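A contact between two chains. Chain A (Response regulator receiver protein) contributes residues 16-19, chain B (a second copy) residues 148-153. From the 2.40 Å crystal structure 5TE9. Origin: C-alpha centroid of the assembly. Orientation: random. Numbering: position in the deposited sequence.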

ATOM      1  N   ASP A  16       1.136  -3.807  -9.448  1.00 67.79           N
ATOM      2  CA  ASP A  16       0.509  -5.012  -8.937  1.00 65.30           C
ATOM      3  C   ASP A  16       0.860  -6.193  -9.803  1.00 64.57           C
ATOM      4  O   ASP A  16       0.131  -7.165  -9.836  1.00 71.46           O
ATOM      5  CB  ASP A  16      -1.006  -4.856  -8.878  1.00 66.59           C
ATOM      6  N   LEU A  17       1.985  -6.113 -10.510  1.00 63.92           N
ATOM      7  CA  LEU A  17       2.324  -7.206 -11.405  1.00 66.71           C
ATOM      8  C   LEU A  17       2.706  -8.467 -10.634  1.00 61.72           C
ATOM      9  O   LEU A  17       2.335  -9.569 -11.046  1.00 77.40           O
ATOM     10  CB  LEU A  17       3.426  -6.770 -12.370  1.00 71.14           C
ATOM     11  CG  LEU A  17       2.838  -6.020 -13.577  1.00 78.68           C
ATOM     12  CD1 LEU A  17       3.898  -5.260 -14.372  1.00 82.06           C
ATOM     13  CD2 LEU A  17       2.040  -6.967 -14.487  1.00 80.48           C
ATOM     14  N   ILE A  18       3.396  -8.344  -9.501  1.00 53.09           N
ATOM     15  CA  ILE A  18       4.022  -9.527  -8.909  1.00 53.16           C
ATOM     16  C   ILE A  18       3.009 -10.318  -8.088  1.00 53.96           C
ATOM     17  O   ILE A  18       2.252  -9.760  -7.279  1.00 53.09           O
ATOM     18  CB  ILE A  18       5.264  -9.165  -8.068  1.00 48.39           C
ATOM     19  CG1 ILE A  18       4.931  -8.279  -6.877  1.00 44.91           C
ATOM     20  CG2 ILE A  18       6.337  -8.539  -8.929  1.00 57.48           C
ATOM     21  CD1 ILE A  18       5.503  -8.821  -5.577  1.00 41.22           C
ATOM     22  N   HIS A  19       2.994 -11.633  -8.308  1.00 47.60           N
ATOM     23  CA  HIS A  19       2.192 -12.547  -7.517  1.00 41.90           C
ATOM     24  C   HIS A  19       2.940 -12.928  -6.248  1.00 39.35           C
ATOM     25  O   HIS A  19       4.172 -12.943  -6.203  1.00 44.45           O
ATOM     26  CB  HIS A  19       1.838 -13.812  -8.303  1.00 39.19           C
ATOM     27  CG  HIS A  19       1.062 -13.560  -9.558  1.00 45.32           C
ATOM     28  ND1 HIS A  19       0.081 -14.421 -10.009  1.00 48.90           N
ATOM     29  CD2 HIS A  19       1.137 -12.564 -10.470  1.00 44.07           C
ATOM     30  CE1 HIS A  19      -0.418 -13.959 -11.143  1.00 49.28           C
ATOM     31  NE2 HIS A  19       0.202 -12.831 -11.439  1.00 52.04           N
TER
ATOM     32  N   PHE B 148      -4.318  -0.586  -3.763  1.00 38.64           N
ATOM     33  CA  PHE B 148      -2.902  -0.734  -3.479  1.00 43.83           C
ATOM     34  C   PHE B 148      -2.298  -1.854  -4.315  1.00 48.83           C
ATOM     35  O   PHE B 148      -2.882  -2.930  -4.456  1.00 53.27           O
ATOM     36  CB  PHE B 148      -2.668  -1.039  -2.003  1.00 42.51           C
ATOM     37  CG  PHE B 148      -2.734   0.151  -1.124  1.00 44.59           C
ATOM     38  CD1 PHE B 148      -1.854   1.209  -1.306  1.00 44.63           C
ATOM     39  CD2 PHE B 148      -3.659   0.220  -0.100  1.00 44.83           C
ATOM     40  CE1 PHE B 148      -1.901   2.307  -0.487  1.00 41.50           C
ATOM     41  CE2 PHE B 148      -3.707   1.324   0.726  1.00 45.67           C
ATOM     42  CZ  PHE B 148      -2.831   2.369   0.528  1.00 41.00           C
ATOM     43  N   GLY B 149      -1.107  -1.606  -4.839  1.00 45.11           N
ATOM     44  CA  GLY B 149      -0.344  -2.675  -5.440  1.00 46.02           C
ATOM     45  C   GLY B 149       1.117  -2.618  -5.060  1.00 43.75           C
ATOM     46  O   GLY B 149       1.689  -1.536  -4.948  1.00 40.99           O
ATOM     47  N   VAL B 150       1.746  -3.768  -4.869  1.00 47.48           N
ATOM     48  CA  VAL B 150       3.182  -3.821  -4.625  1.00 45.92           C
ATOM     49  C   VAL B 150       3.879  -3.986  -5.965  1.00 48.27           C
ATOM     50  O   VAL B 150       3.604  -4.934  -6.705  1.00 51.87           O
ATOM     51  CB  VAL B 150       3.537  -4.962  -3.667  1.00 48.73           C
ATOM     52  CG1 VAL B 150       5.014  -4.984  -3.422  1.00 42.58           C
ATOM     53  CG2 VAL B 150       2.767  -4.794  -2.355  1.00 49.54           C
ATOM     54  N   VAL B 151       4.776  -3.067  -6.288  1.00 52.13           N
ATOM     55  CA  VAL B 151       5.476  -3.096  -7.562  1.00 60.11           C
ATOM     56  C   VAL B 151       6.964  -3.329  -7.331  1.00 63.54           C
ATOM     57  O   VAL B 151       7.583  -2.727  -6.445  1.00 59.66           O
ATOM     58  CB  VAL B 151       5.235  -1.806  -8.360  1.00 67.01           C
ATOM     59  CG1 VAL B 151       5.651  -0.601  -7.548  1.00 65.50           C
ATOM     60  CG2 VAL B 151       5.990  -1.866  -9.670  1.00 79.66           C
ATOM     61  N   THR B 152       7.531  -4.219  -8.127  1.00 69.07           N
ATOM     62  CA  THR B 152       8.962  -4.415  -8.106  1.00 75.59           C
ATOM     63  C   THR B 152       9.616  -3.372  -9.005  1.00 81.76           C
ATOM     64  O   THR B 152       9.030  -2.911  -9.988  1.00 85.17           O
ATOM     65  CB  THR B 152       9.309  -5.841  -8.540  1.00 79.24           C
ATOM     66  OG1 THR B 152      10.709  -6.073  -8.365  1.00 85.11           O
ATOM     67  CG2 THR B 152       8.923  -6.079  -9.993  1.00 82.44           C
ATOM     68  N   LEU B 153      10.822  -2.960  -8.625  1.00 84.41           N
ATOM     69  CA  LEU B 153      11.509  -1.849  -9.271  1.00 85.20           C
ATOM     70  C   LEU B 153      12.994  -2.168  -9.380  1.00 88.58           C
ATOM     71  O   LEU B 153      13.579  -2.737  -8.444  1.00 87.00           O
ATOM     72  CB  LEU B 153      11.319  -0.538  -8.488  1.00 82.80           C
ATOM     73  CG  LEU B 153      10.980   0.730  -9.277  1.00 86.96           C
ATOM     74  CD1 LEU B 153       9.500   0.756  -9.623  1.00 84.80           C
ATOM     75  CD2 LEU B 153      11.378   1.992  -8.517  1.00 87.12           C
TER

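Among the atoms modelled, this small contact between two copies of a response regulator receiver protein rests on packing. Chain B offers a strand, residues 148 to 152, and chain A lays a short irregular segment against it. Among the modelled atoms no hydrogen bond crosses between the two stretches, so the segment does not extend the sheet as an added strand would. The nearest CA atoms are those of Asp16(A) and Gly149(B), 4.3 Å apart, and the two stretches together bury 249 Å².

Ile18(A) is the center of the contact and has the most surface covered of any residue here. Its CA-to-CB bond points toward the strand, and its branched side chain reaches two different residues. CG1 of Ile18(A) sits 3.6 Å from the backbone O of Val150(B), a van der Waals approach of a methylene to a carbonyl. Beyond it, CD1 of Ile18(A) comes within 4.4 Å of CG1 of Val150(B), a loose apolar pairing. The other branch goes to the next residue but one along the strand: CG2 of Ile18(A) lies 3.7 Å from CG2 of Thr152(B), methyl against methyl. Chi1 of the isoleucine is near +60° (p), while chi2, at 129°, falls between the usual wells. A beta-branched residue suits this place because both arms leave from CB, and one side chain can therefore touch two strand positions.

Val150(B) receives much of this packing, yet its CA-to-CB bond is sideways to chain A and its closest contacts are made through the carbonyl oxygen. Besides the isoleucine, O of Val150(B) has CA of Asp16(A) at 3.8 Å and N of Leu17(A) at 4.3 Å. The last distance is too long for a hydrogen bond, so the amide is near the carbonyl without being bonded to it. The valine itself is buried, with chi1 at -179° (t), and contributes a methyl to the apolar patch. Thr152(B) has its CA-to-CB bond sideways too, and it is the methyl, not the hydroxyl, that meets the isoleucine: OG1 lies well beyond CG2 from chain A.

Asp16(A) has as much surface covered as Val150(B), 49 Å² each; it meets both Gly149(B) and the carbonyl of Val150(B). CB of Asp16(A) lies 4.1 Å from CA of Gly149(B). The rule at this position is one of space: an ideal CB on Gly149(B) would point toward chain A and come 3.0 Å from CB of Asp16(A), a clash. The bare CA is thus what allows the two CA atoms to approach so closely here. The carboxylate of Asp16(A) is not modelled, so its polar chemistry cannot be read from this contact.

Leu17(A) and Val151(B), though flanked by contact residues, contribute little. The CA-to-CB bond of Leu17(A) is sideways, and CB of Leu17(A) is 6.0 Å from O of Val150(B); the CA-to-CB bond of Val151(B) points away from chain A. His19(A) and Leu153(B) are out of reach. What a designer can take from this contact is economical: one branched aliphatic residue set against a strand, with a glycine where the two CA atoms draw together.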